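Local coordinates for protein c-di-GMP synthase (Capnocytophaga granulosa, PDB 6WT9) that makes the cyclic dinucleotide 3',3'-c-di-GMP from two GTP molecules as the second-messenger synthase of a bacterial CBASS antiphage defence system, at residues Y165-I170 and K177-S182; L71-L76 and E158-S163; D99-S104 and D188-N193. All coordinates share one frame; numbering follows the deposited sequence.

In the fold
Helix 54-71 runs into residues 71-76, where contact 2 opens. The chain then forms strands 78-83 and 98-104; residues 99-104 of the latter open contact 3. Helix 147-164 brings residues 158-163 back beside 71-76, closing contact 2. Contact 1 follows at once: it is a hairpin that pairs 165-170 with 177-182 and lies wholly inside the loop of contact 3. That larger loop closes when 188-193 pairs with 99-104, so contacts 2 and 3 cross while contacts 2 and 1 stand in series. L71 and L161 rest on the strands of contact 3, and the K177-D188 salt bridge links contacts 1 and 3.

Contact 1: Y165-I170 and K177-S182; sequences YEICDI and KITNKS
Y165 and I178 pack together at one end of an antiparallel beta hairpin, strands 167-169 and 176-180, at the margin of the mixed sheet. Backbone bonds hold the hairpin. The D169-K177 pair is hydrogen-bonded in both directions, D169 N to K177 O at 2.7 Å and nearly straight (178°), K177 N to D169 O at 3.1 Å. Farther along, T179 N donates to I167 O with a more bent bond (148°). Between them, C168 and I178 form a non-hydrogen-bonded pair.

Apolar contacts fall on both faces. On the face of C168 and I178, I178 CD1 stands 3.7 Å from the centroid of the Y165 ring, a CH-pi contact over its middle; I178 CG1 sits between the backbone N and the carbonyl carbon, and a chi2 of 99°, off the staggered values, sets CD1 over the ring. I178 CG2 lies 4.0 Å from C168 SG, and V67 of helix 54-71 adds to the packing of Y165 and I178. On the other face I167 CG2 meets T179 CB at 3.7 Å, while the I167 and K181 side chains cross at about a right angle, I167 CD1 3.8 Å from K181 CD.

Among the polar groups, T179 OG1 is hydrogen-bonded to D186, K177 NZ makes a salt bridge with D188 on the neighbouring strand, and N180 OD1 is held by M183 N. A water lies 2.9 Å from Y165 OH and accepts from N180 ND2 at 3.2 Å.

Contact 2: L71-L76 and E158-S163; sequences LQDILL and EQKLSS
K160 reaches from helix 147-164 across to I74 and D73, just past the end of helix 54-71, and is the residue most covered here, followed by L71 and I74. The lysine works in two halves. Its base packs on the isoleucine, K160 CB lying 3.8 Å from I74 CG2 and 4.1 Å from I74 CD1, with the two side chains sliding past each other in opposite directions. Bends at chi2 (67°) and chi3 (64°) then bring CE to D73 CB, and NZ follows in an extended last torsion, K160 NZ lying 3.8 Å from D73 CB. The D73 carboxylate stays beyond salt-bridge range, with OD2 at 4.2 Å from K160 NZ, though its charge may still favour the ammonium group. The polar link runs instead through a water, which accepts from K160 NZ at 2.6 Å and donates to D73 O.

L71 forms the inner, apolar part. Its CD2 branch meets L161 CG at 3.9 Å, the two leucines crossing at about a right angle. Beneath them lies the sheet: L71 also packs on L100 and V102, L161 on I176 and I178. The backbone just past L71 is gathered by its own carbonyl, since L71 O accepts from both I74 N and L75 N. Here helix 147-164 packs against the end of helix 54-71 and the loop after it, both over one face of the mixed sheet, consistent with the nucleotidyltransferase fold of the CD-NTase family.

Contact 3: D99-S104 and D188-N193; sequences DLLVIS and DIVIAN
L101 and V190, V102 and I191 pair side by side where strand 98-104 runs parallel to strand 185-194 in the core of the nucleotidyltransferase sheet. Five backbone bonds alternate between the strands, the shortest from L100 N to D188 O at 2.6 Å. V102 turns both its backbone groups to strand 185-194, V102 N donating to V190 O and V102 O accepting from A192 N.

The buried stretch is tight on both faces. L101 CD2 lies 3.6 Å from V190 CB on one; on the other V102 CB meets I191 CD1 at 3.7 Å and V102 CG2 meets I189 CG2 at 3.9 Å. V67 and L71 of helix 54-71 lie over that second face.

At the partly exposed start of the pairing, the apolar packing gives way to acids. D99 and D188 point the same way, carboxylate planes 24° apart, with D99 OD1 3.3 Å from D188 CB and 3.8 Å from D188 OD2. D188 OD1 has a salt bridge to K177. Two carboxylates side by side on neighbouring strands are consistent with the acidic metal-binding site of related nucleotidyltransferases.

Contact 1: Y165-I170 and K177-S182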
ATOM      1  N   TYR A 165     -19.074  -5.544  16.551  1.00 22.21           N
ATOM      2  CA  TYR A 165     -18.768  -6.482  15.480  1.00 25.47           C
ATOM      3  C   TYR A 165     -18.567  -7.877  16.055  1.00 26.66           C
ATOM      4  O   TYR A 165     -17.767  -8.062  16.979  1.00 29.48           O
ATOM      5  CB  TYR A 165     -17.520  -6.039  14.712  1.00 16.03           C
ATOM      6  CG  TYR A 165     -17.649  -4.668  14.087  1.00 14.22           C
ATOM      7  CD1 TYR A 165     -18.400  -4.480  12.934  1.00 13.80           C
ATOM      8  CD2 TYR A 165     -17.016  -3.565  14.644  1.00 14.50           C
ATOM      9  CE1 TYR A 165     -18.521  -3.232  12.356  1.00 13.92           C
ATOM     10  CE2 TYR A 165     -17.130  -2.311  14.070  1.00 13.20           C
ATOM     11  CZ  TYR A 165     -17.884  -2.153  12.926  1.00 14.51           C
ATOM     12  OH  TYR A 165     -18.007  -0.913  12.346  1.00 18.86           O
ATOM     13  N   GLU A 166     -19.295  -8.852  15.502  1.00 30.42           N
ATOM     14  CA  GLU A 166     -19.159 -10.232  15.959  1.00 40.58           C
ATOM     15  C   GLU A 166     -17.743 -10.747  15.742  1.00 37.49           C
ATOM     16  O   GLU A 166     -17.203 -11.478  16.581  1.00 36.33           O
ATOM     17  CB  GLU A 166     -20.170 -11.129  15.242  1.00 54.29           C
ATOM     18  CG  GLU A 166     -21.617 -10.945  15.681  1.00 67.87           C
ATOM     19  CD  GLU A 166     -22.233  -9.651  15.176  1.00 78.93           C
ATOM     20  OE1 GLU A 166     -23.283  -9.243  15.715  1.00 81.44           O
ATOM     21  OE2 GLU A 166     -21.666  -9.043  14.243  1.00 79.21           O
ATOM     22  N   ILE A 167     -17.126 -10.376  14.625  1.00 38.53           N
ATOM     23  CA  ILE A 167     -15.753 -10.750  14.315  1.00 37.27           C
ATOM     24  C   ILE A 167     -14.868  -9.586  14.746  1.00 34.62           C
ATOM     25  O   ILE A 167     -14.822  -8.545  14.084  1.00 36.00           O
ATOM     26  CB  ILE A 167     -15.577 -11.083  12.832  1.00 40.09           C
ATOM     27  CG1 ILE A 167     -16.554 -12.186  12.417  1.00 43.73           C
ATOM     28  CG2 ILE A 167     -14.142 -11.502  12.546  1.00 37.18           C
ATOM     29  CD1 ILE A 167     -16.497 -12.531  10.946  1.00 47.35           C
ATOM     30  N   CYS A 168     -14.163  -9.758  15.863  1.00 33.87           N
ATOM     31  CA  CYS A 168     -13.300  -8.717  16.415  1.00 31.74           C
ATOM     32  C   CYS A 168     -12.083  -9.389  17.035  1.00 32.78           C
ATOM     33  O   CYS A 168     -12.207 -10.101  18.036  1.00 31.78           O
ATOM     34  CB  CYS A 168     -14.043  -7.870  17.447  1.00 32.64           C
ATOM     35  SG  CYS A 168     -13.034  -6.582  18.216  1.00 37.05           S
ATOM     36  N   ASP A 169     -10.912  -9.158  16.447  1.00 29.86           N
ATOM     37  CA  ASP A 169      -9.670  -9.791  16.876  1.00 31.07           C
ATOM     38  C   ASP A 169      -8.888  -8.803  17.738  1.00 30.45           C
ATOM     39  O   ASP A 169      -8.369  -7.803  17.231  1.00 27.09           O
ATOM     40  CB  ASP A 169      -8.855 -10.236  15.662  1.00 29.29           C
ATOM     41  CG  ASP A 169      -7.716 -11.175  16.023  1.00 32.44           C
ATOM     42  OD1 ASP A 169      -7.088 -10.987  17.084  1.00 34.06           O
ATOM     43  OD2 ASP A 169      -7.444 -12.107  15.237  1.00 39.64           O
ATOM     44  N   ILE A 170      -8.798  -9.089  19.035  1.00 27.38           N
ATOM     45  CA  ILE A 170      -8.033  -8.267  19.965  1.00 25.84           C
ATOM     46  C   ILE A 170      -6.744  -8.969  20.397  1.00 28.06           C
ATOM     47  O   ILE A 170      -6.157  -8.612  21.417  1.00 26.08           O
ATOM     48  CB  ILE A 170      -8.877  -7.865  21.186  1.00 22.35           C
ATOM     49  CG1 ILE A 170      -9.220  -9.094  22.033  1.00 26.61           C
ATOM     50  CG2 ILE A 170     -10.148  -7.152  20.750  1.00 23.79           C
ATOM     51  CD1 ILE A 170      -9.834  -8.754  23.377  1.00 23.84           C
ATOM     52  N   LYS A 177      -8.453  -5.816  14.873  1.00 23.94           N
ATOM     53  CA  LYS A 177      -8.963  -6.126  13.543  1.00 28.69           C
ATOM     54  C   LYS A 177     -10.432  -6.500  13.653  1.00 23.14           C
ATOM     55  O   LYS A 177     -10.788  -7.415  14.404  1.00 22.48           O
ATOM     56  CB  LYS A 177      -8.166  -7.260  12.893  1.00 39.53           C
ATOM     57  CG  LYS A 177      -8.556  -7.531  11.448  1.00 50.49           C
ATOM     58  CD  LYS A 177      -7.639  -8.554  10.800  1.00 58.73           C
ATOM     59  CE  LYS A 177      -7.880  -8.637   9.300  1.00 63.74           C
ATOM     60  NZ  LYS A 177      -7.600  -7.340   8.620  1.00 65.61           N
ATOM     61  N   ILE A 178     -11.283  -5.794  12.908  1.00 15.37           N
ATOM     62  CA  ILE A 178     -12.712  -6.060  12.899  1.00 17.05           C
ATOM     63  C   ILE A 178     -13.131  -6.439  11.487  1.00 18.70           C
ATOM     64  O   ILE A 178     -12.439  -6.158  10.504  1.00 16.74           O
ATOM     65  CB  ILE A 178     -13.543  -4.861  13.409  1.00 19.19           C
ATOM     66  CG1 ILE A 178     -13.463  -3.679  12.434  1.00 17.26           C
ATOM     67  CG2 ILE A 178     -13.089  -4.450  14.802  1.00 16.93           C
ATOM     68  CD1 ILE A 178     -14.663  -3.554  11.499  1.00 12.82           C
ATOM     69  N   THR A 179     -14.293  -7.080  11.397  1.00 23.10           N
ATOM     70  CA  THR A 179     -14.895  -7.445  10.123  1.00 26.06           C
ATOM     71  C   THR A 179     -16.323  -6.925  10.101  1.00 23.43           C
ATOM     72  O   THR A 179     -17.143  -7.322  10.935  1.00 30.24           O
ATOM     73  CB  THR A 179     -14.875  -8.960   9.905  1.00 29.24           C
ATOM     74  OG1 THR A 179     -13.518  -9.413   9.810  1.00 30.98           O
ATOM     75  CG2 THR A 179     -15.622  -9.328   8.630  1.00 26.14           C
ATOM     76  N   ASN A 180     -16.611  -6.027   9.166  1.00 20.79           N
ATOM     77  CA  ASN A 180     -17.977  -5.576   8.920  1.00 23.48           C
ATOM     78  C   ASN A 180     -18.644  -6.632   8.048  1.00 26.41           C
ATOM     79  O   ASN A 180     -18.467  -6.648   6.828  1.00 23.67           O
ATOM     80  CB  ASN A 180     -17.980  -4.204   8.255  1.00 24.58           C
ATOM     81  CG  ASN A 180     -19.362  -3.569   8.216  1.00 25.84           C
ATOM     82  OD1 ASN A 180     -20.360  -4.236   7.943  1.00 29.49           O
ATOM     83  ND2 ASN A 180     -19.423  -2.270   8.488  1.00 14.45           N
ATOM     84  N   LYS A 181     -19.405  -7.532   8.677  1.00 28.63           N
ATOM     85  CA  LYS A 181     -20.013  -8.631   7.932  1.00 39.96           C
ATOM     86  C   LYS A 181     -21.066  -8.136   6.950  1.00 50.87           C
ATOM     87  O   LYS A 181     -21.330  -8.801   5.941  1.00 56.76           O
ATOM     88  CB  LYS A 181     -20.623  -9.650   8.895  1.00 43.53           C
ATOM     89  CG  LYS A 181     -19.627 -10.249   9.874  1.00 48.02           C
ATOM     90  CD  LYS A 181     -20.160 -11.530  10.499  1.00 51.64           C
ATOM     91  CE  LYS A 181     -21.500 -11.307  11.177  1.00 52.75           C
ATOM     92  NZ  LYS A 181     -22.015 -12.558  11.801  1.00 52.60           N
ATOM     93  N   SER A 182     -21.677  -6.980   7.224  1.00 53.46           N
ATOM     94  CA  SER A 182     -22.652  -6.426   6.292  1.00 54.36           C
ATOM     95  C   SER A 182     -21.994  -5.958   5.002  1.00 53.44           C
ATOM     96  O   SER A 182     -22.605  -6.042   3.930  1.00 54.98           O
ATOM     97  CB  SER A 182     -23.410  -5.273   6.951  1.00 55.94           C
ATOM     98  OG  SER A 182     -24.323  -4.679   6.046  1.00 59.50           O
TER
HETATM   99  O   HOH W   1     -16.852  -0.742   9.651  1.00 18.24           O

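Contact 2: L71-L76 and E158-S163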
ATOM      1  N   LEU A  71     -16.266   4.300  17.588  1.00 17.89           N
ATOM      2  CA  LEU A  71     -15.277   4.710  18.579  1.00 17.91           C
ATOM      3  C   LEU A  71     -15.571   6.103  19.124  1.00 13.84           C
ATOM      4  O   LEU A  71     -15.227   6.402  20.273  1.00 14.53           O
ATOM      5  CB  LEU A  71     -13.876   4.655  17.975  1.00 20.39           C
ATOM      6  CG  LEU A  71     -13.377   3.252  17.628  1.00 23.01           C
ATOM      7  CD1 LEU A  71     -11.963   3.299  17.064  1.00 15.85           C
ATOM      8  CD2 LEU A  71     -13.438   2.352  18.854  1.00 17.77           C
ATOM      9  N   GLN A  72     -16.204   6.962  18.325  1.00 11.93           N
ATOM     10  CA  GLN A  72     -16.614   8.277  18.805  1.00 21.01           C
ATOM     11  C   GLN A  72     -17.738   8.206  19.829  1.00 23.18           C
ATOM     12  O   GLN A  72     -18.150   9.251  20.342  1.00 25.64           O
ATOM     13  CB  GLN A  72     -17.036   9.158  17.628  1.00 20.57           C
ATOM     14  CG  GLN A  72     -15.870   9.645  16.783  1.00 24.31           C
ATOM     15  CD  GLN A  72     -16.316  10.428  15.564  1.00 26.12           C
ATOM     16  OE1 GLN A  72     -17.451  10.295  15.109  1.00 26.97           O
ATOM     17  NE2 GLN A  72     -15.422  11.253  15.032  1.00 29.54           N
ATOM     18  N   ASP A  73     -18.240   7.013  20.129  1.00 17.05           N
ATOM     19  CA  ASP A  73     -19.218   6.813  21.185  1.00 21.57           C
ATOM     20  C   ASP A  73     -18.583   6.460  22.524  1.00 25.85           C
ATOM     21  O   ASP A  73     -19.312   6.282  23.504  1.00 25.02           O
ATOM     22  CB  ASP A  73     -20.209   5.711  20.791  1.00 18.60           C
ATOM     23  CG  ASP A  73     -21.116   6.118  19.646  1.00 27.72           C
ATOM     24  OD1 ASP A  73     -21.056   7.291  19.223  1.00 35.28           O
ATOM     25  OD2 ASP A  73     -21.894   5.262  19.169  1.00 28.69           O
ATOM     26  N   ILE A  74     -17.253   6.353  22.601  1.00 20.83           N
ATOM     27  CA  ILE A  74     -16.628   5.883  23.834  1.00 15.04           C
ATOM     28  C   ILE A  74     -15.268   6.532  24.077  1.00 17.94           C
ATOM     29  O   ILE A  74     -14.808   6.604  25.223  1.00 21.89           O
ATOM     30  CB  ILE A  74     -16.517   4.345  23.825  1.00 18.45           C
ATOM     31  CG1 ILE A  74     -16.165   3.817  25.218  1.00 22.17           C
ATOM     32  CG2 ILE A  74     -15.498   3.881  22.793  1.00 14.42           C
ATOM     33  CD1 ILE A  74     -16.111   2.308  25.305  1.00 22.97           C
ATOM     34  N   LEU A  75     -14.615   7.022  23.024  1.00 14.61           N
ATOM     35  CA  LEU A  75     -13.263   7.555  23.143  1.00 15.64           C
ATOM     36  C   LEU A  75     -13.278   9.074  23.290  1.00 19.06           C
ATOM     37  O   LEU A  75     -14.081   9.765  22.655  1.00 13.66           O
ATOM     38  CB  LEU A  75     -12.407   7.164  21.936  1.00 10.76           C
ATOM     39  CG  LEU A  75     -12.068   5.682  21.753  1.00 17.06           C
ATOM     40  CD1 LEU A  75     -11.087   5.495  20.594  1.00 10.07           C
ATOM     41  CD2 LEU A  75     -11.507   5.085  23.035  1.00 14.22           C
ATOM     42  N   LEU A  76     -12.372   9.584  24.121  1.00 10.44           N
ATOM     43  CA  LEU A  76     -12.206  11.013  24.344  1.00 17.20           C
ATOM     44  C   LEU A  76     -10.763  11.423  24.075  1.00 14.36           C
ATOM     45  O   LEU A  76      -9.836  10.623  24.230  1.00 19.00           O
ATOM     46  CB  LEU A  76     -12.584  11.406  25.778  1.00 10.59           C
ATOM     47  CG  LEU A  76     -14.031  11.197  26.220  1.00 16.16           C
ATOM     48  CD1 LEU A  76     -14.208  11.625  27.669  1.00 17.45           C
ATOM     49  CD2 LEU A  76     -14.979  11.960  25.313  1.00 10.87           C
ATOM     50  N   GLU A 158     -11.310  -1.941  22.528  1.00 19.63           N
ATOM     51  CA  GLU A 158     -11.627  -3.366  22.568  1.00 22.48           C
ATOM     52  C   GLU A 158     -13.073  -3.597  22.981  1.00 19.56           C
ATOM     53  O   GLU A 158     -13.789  -4.392  22.365  1.00 14.55           O
ATOM     54  CB  GLU A 158     -10.687  -4.091  23.528  1.00 23.14           C
ATOM     55  CG  GLU A 158      -9.268  -4.235  23.033  1.00 29.90           C
ATOM     56  CD  GLU A 158      -8.375  -4.937  24.036  1.00 36.29           C
ATOM     57  OE1 GLU A 158      -8.885  -5.350  25.100  1.00 37.97           O
ATOM     58  OE2 GLU A 158      -7.165  -5.076  23.762  1.00 36.28           O
ATOM     59  N   GLN A 159     -13.520  -2.904  24.031  1.00 21.17           N
ATOM     60  CA  GLN A 159     -14.862  -3.127  24.555  1.00 24.84           C
ATOM     61  C   GLN A 159     -15.923  -2.738  23.534  1.00 18.80           C
ATOM     62  O   GLN A 159     -16.849  -3.511  23.258  1.00 22.24           O
ATOM     63  CB  GLN A 159     -15.048  -2.342  25.853  1.00 25.45           C
ATOM     64  CG  GLN A 159     -16.424  -2.494  26.479  1.00 36.17           C
ATOM     65  CD  GLN A 159     -16.544  -1.752  27.797  1.00 45.59           C
ATOM     66  OE1 GLN A 159     -15.567  -1.199  28.303  1.00 44.15           O
ATOM     67  NE2 GLN A 159     -17.748  -1.738  28.359  1.00 51.38           N
ATOM     68  N   LYS A 160     -15.800  -1.542  22.957  1.00 14.94           N
ATOM     69  CA  LYS A 160     -16.794  -1.067  22.000  1.00 19.15           C
ATOM     70  C   LYS A 160     -16.802  -1.923  20.737  1.00 24.74           C
ATOM     71  O   LYS A 160     -17.863  -2.369  20.286  1.00 24.58           O
ATOM     72  CB  LYS A 160     -16.529   0.400  21.659  1.00 18.46           C
ATOM     73  CG  LYS A 160     -17.159   0.868  20.354  1.00 17.84           C
ATOM     74  CD  LYS A 160     -18.677   0.888  20.433  1.00 25.90           C
ATOM     75  CE  LYS A 160     -19.171   1.900  21.453  1.00 24.29           C
ATOM     76  NZ  LYS A 160     -20.661   1.973  21.463  1.00 24.08           N
ATOM     77  N   LEU A 161     -15.626  -2.165  20.155  1.00 24.22           N
ATOM     78  CA  LEU A 161     -15.568  -2.893  18.890  1.00 24.35           C
ATOM     79  C   LEU A 161     -16.013  -4.340  19.058  1.00 26.18           C
ATOM     80  O   LEU A 161     -16.730  -4.873  18.203  1.00 21.35           O
ATOM     81  CB  LEU A 161     -14.158  -2.820  18.306  1.00 23.54           C
ATOM     82  CG  LEU A 161     -13.716  -1.414  17.892  1.00 26.03           C
ATOM     83  CD1 LEU A 161     -12.286  -1.421  17.367  1.00 21.73           C
ATOM     84  CD2 LEU A 161     -14.671  -0.828  16.864  1.00 24.67           C
ATOM     85  N   SER A 162     -15.607  -4.993  20.150  1.00 33.16           N
ATOM     86  CA  SER A 162     -16.079  -6.350  20.412  1.00 36.51           C
ATOM     87  C   SER A 162     -17.580  -6.393  20.646  1.00 33.95           C
ATOM     88  O   SER A 162     -18.200  -7.445  20.450  1.00 38.18           O
ATOM     89  CB  SER A 162     -15.354  -6.947  21.621  1.00 38.31           C
ATOM     90  OG  SER A 162     -13.952  -6.941  21.427  1.00 45.99           O
ATOM     91  N   SER A 163     -18.176  -5.276  21.056  1.00 28.42           N
ATOM     92  CA  SER A 163     -19.611  -5.197  21.278  1.00 35.49           C
ATOM     93  C   SER A 163     -20.396  -4.863  20.016  1.00 36.44           C
ATOM     94  O   SER A 163     -21.603  -5.126  19.967  1.00 42.74           O
ATOM     95  CB  SER A 163     -19.913  -4.153  22.356  1.00 38.59           C
ATOM     96  OG  SER A 163     -21.251  -3.708  22.269  1.00 45.53           O
TER
HETATM   97  O   HOH W   2     -21.128   3.670  23.371  1.00 26.79           O

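Contact 3: D99-S104 and D188-N193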
ATOM      1  N   ASP A  99      -6.546   0.884   7.494  1.00 26.43           N
ATOM      2  CA  ASP A  99      -6.085   1.051   8.864  1.00 30.15           C
ATOM      3  C   ASP A  99      -6.591   2.377   9.408  1.00 26.88           C
ATOM      4  O   ASP A  99      -6.432   3.422   8.765  1.00 27.03           O
ATOM      5  CB  ASP A  99      -4.559   0.984   8.949  1.00 40.25           C
ATOM      6  CG  ASP A  99      -4.026  -0.430   8.810  1.00 48.91           C
ATOM      7  OD1 ASP A  99      -4.794  -1.322   8.391  1.00 52.05           O
ATOM      8  OD2 ASP A  99      -2.839  -0.653   9.129  1.00 51.16           O
ATOM      9  N   LEU A 100      -7.203   2.329  10.587  1.00 17.01           N
ATOM     10  CA  LEU A 100      -7.716   3.506  11.271  1.00 16.42           C
ATOM     11  C   LEU A 100      -6.791   3.828  12.436  1.00 16.29           C
ATOM     12  O   LEU A 100      -6.661   3.026  13.367  1.00 12.71           O
ATOM     13  CB  LEU A 100      -9.143   3.271  11.767  1.00 14.73           C
ATOM     14  CG  LEU A 100      -9.719   4.375  12.651  1.00 14.48           C
ATOM     15  CD1 LEU A 100      -9.892   5.657  11.855  1.00 21.02           C
ATOM     16  CD2 LEU A 100     -11.031   3.932  13.271  1.00 12.75           C
ATOM     17  N   LEU A 101      -6.151   4.994  12.379  1.00 16.06           N
ATOM     18  CA  LEU A 101      -5.256   5.439  13.438  1.00 16.57           C
ATOM     19  C   LEU A 101      -6.030   6.254  14.466  1.00 16.47           C
ATOM     20  O   LEU A 101      -6.776   7.171  14.106  1.00 15.78           O
ATOM     21  CB  LEU A 101      -4.107   6.266  12.861  1.00 21.93           C
ATOM     22  CG  LEU A 101      -3.029   5.489  12.103  1.00 19.66           C
ATOM     23  CD1 LEU A 101      -2.069   6.438  11.416  1.00 22.78           C
ATOM     24  CD2 LEU A 101      -2.280   4.581  13.055  1.00 21.28           C
ATOM     25  N   VAL A 102      -5.855   5.912  15.738  1.00 13.84           N
ATOM     26  CA  VAL A 102      -6.475   6.623  16.851  1.00 18.03           C
ATOM     27  C   VAL A 102      -5.351   7.328  17.599  1.00 16.70           C
ATOM     28  O   VAL A 102      -4.605   6.701  18.358  1.00 18.77           O
ATOM     29  CB  VAL A 102      -7.261   5.681  17.770  1.00 18.45           C
ATOM     30  CG1 VAL A 102      -7.970   6.472  18.855  1.00 12.42           C
ATOM     31  CG2 VAL A 102      -8.253   4.850  16.963  1.00  9.67           C
ATOM     32  N   ILE A 103      -5.223   8.635  17.387  1.00 15.90           N
ATOM     33  CA  ILE A 103      -4.082   9.408  17.861  1.00 15.92           C
ATOM     34  C   ILE A 103      -4.546  10.334  18.977  1.00 20.05           C
ATOM     35  O   ILE A 103      -5.502  11.099  18.799  1.00 18.60           O
ATOM     36  CB  ILE A 103      -3.436  10.203  16.713  1.00 15.10           C
ATOM     37  CG1 ILE A 103      -3.387   9.350  15.445  1.00 13.50           C
ATOM     38  CG2 ILE A 103      -2.036  10.659  17.100  1.00 12.72           C
ATOM     39  CD1 ILE A 103      -2.810  10.065  14.241  1.00 23.53           C
ATOM     40  N   SER A 104      -3.863  10.272  20.119  1.00 27.30           N
ATOM     41  CA  SER A 104      -4.218  11.106  21.259  1.00 38.09           C
ATOM     42  C   SER A 104      -3.805  12.553  21.027  1.00 52.74           C
ATOM     43  O   SER A 104      -2.728  12.833  20.494  1.00 58.49           O
ATOM     44  CB  SER A 104      -3.557  10.580  22.534  1.00 36.83           C
ATOM     45  OG  SER A 104      -4.117   9.342  22.931  1.00 41.48           O
ATOM     46  N   ASP A 188      -8.411  -2.407  10.383  1.00 15.50           N
ATOM     47  CA  ASP A 188      -7.473  -2.497  11.493  1.00 16.89           C
ATOM     48  C   ASP A 188      -7.446  -1.166  12.233  1.00 17.19           C
ATOM     49  O   ASP A 188      -7.468  -0.099  11.613  1.00 15.70           O
ATOM     50  CB  ASP A 188      -6.069  -2.861  11.007  1.00 26.04           C
ATOM     51  CG  ASP A 188      -5.991  -4.272  10.452  1.00 44.47           C
ATOM     52  OD1 ASP A 188      -7.052  -4.917  10.315  1.00 50.18           O
ATOM     53  OD2 ASP A 188      -4.870  -4.739  10.156  1.00 53.34           O
ATOM     54  N   ILE A 189      -7.404  -1.235  13.561  1.00 15.88           N
ATOM     55  CA  ILE A 189      -7.467  -0.058  14.420  1.00 15.59           C
ATOM     56  C   ILE A 189      -6.183  -0.003  15.235  1.00 14.10           C
ATOM     57  O   ILE A 189      -5.877  -0.938  15.983  1.00 14.96           O
ATOM     58  CB  ILE A 189      -8.702  -0.082  15.336  1.00 18.23           C
ATOM     59  CG1 ILE A 189      -9.993  -0.036  14.512  1.00 18.80           C
ATOM     60  CG2 ILE A 189      -8.659   1.075  16.322  1.00 12.92           C
ATOM     61  CD1 ILE A 189     -10.539  -1.399  14.123  1.00  8.04           C
ATOM     62  N   VAL A 190      -5.442   1.094  15.101  1.00 14.37           N
ATOM     63  CA  VAL A 190      -4.132   1.253  15.722  1.00 16.57           C
ATOM     64  C   VAL A 190      -4.184   2.430  16.689  1.00 14.84           C
ATOM     65  O   VAL A 190      -4.700   3.499  16.347  1.00 20.44           O
ATOM     66  CB  VAL A 190      -3.034   1.458  14.663  1.00 18.53           C
ATOM     67  CG1 VAL A 190      -1.681   1.641  15.324  1.00 20.69           C
ATOM     68  CG2 VAL A 190      -3.005   0.285  13.696  1.00  9.40           C
ATOM     69  N   ILE A 191      -3.642   2.230  17.890  1.00 13.62           N
ATOM     70  CA  ILE A 191      -3.608   3.246  18.936  1.00  7.25           C
ATOM     71  C   ILE A 191      -2.230   3.891  18.938  1.00 13.37           C
ATOM     72  O   ILE A 191      -1.212   3.191  18.986  1.00 17.93           O
ATOM     73  CB  ILE A 191      -3.929   2.633  20.311  1.00 17.48           C
ATOM     74  CG1 ILE A 191      -5.249   1.858  20.260  1.00 17.42           C
ATOM     75  CG2 ILE A 191      -3.966   3.706  21.387  1.00 16.07           C
ATOM     76  CD1 ILE A 191      -6.436   2.691  19.831  1.00 18.68           C
ATOM     77  N   ALA A 192      -2.188   5.223  18.894  1.00  8.95           N
ATOM     78  CA  ALA A 192      -0.920   5.933  18.799  1.00 15.68           C
ATOM     79  C   ALA A 192      -1.054   7.316  19.427  1.00 21.01           C
ATOM     80  O   ALA A 192      -2.136   7.727  19.857  1.00 22.13           O
ATOM     81  CB  ALA A 192      -0.459   6.033  17.339  1.00  9.63           C
ATOM     82  N   ASN A 193       0.071   8.029  19.485  1.00 22.41           N
ATOM     83  CA  ASN A 193       0.100   9.433  19.870  1.00 22.88           C
ATOM     84  C   ASN A 193       1.167  10.144  19.047  1.00 18.37           C
ATOM     85  O   ASN A 193       1.997   9.513  18.388  1.00 19.67           O
ATOM     86  CB  ASN A 193       0.359   9.610  21.373  1.00 33.93           C
ATOM     87  CG  ASN A 193       1.780   9.257  21.769  1.00 45.14           C
ATOM     88  OD1 ASN A 193       2.406   8.381  21.173  1.00 53.36           O
ATOM     89  ND2 ASN A 193       2.295   9.940  22.784  1.00 47.30           N
TER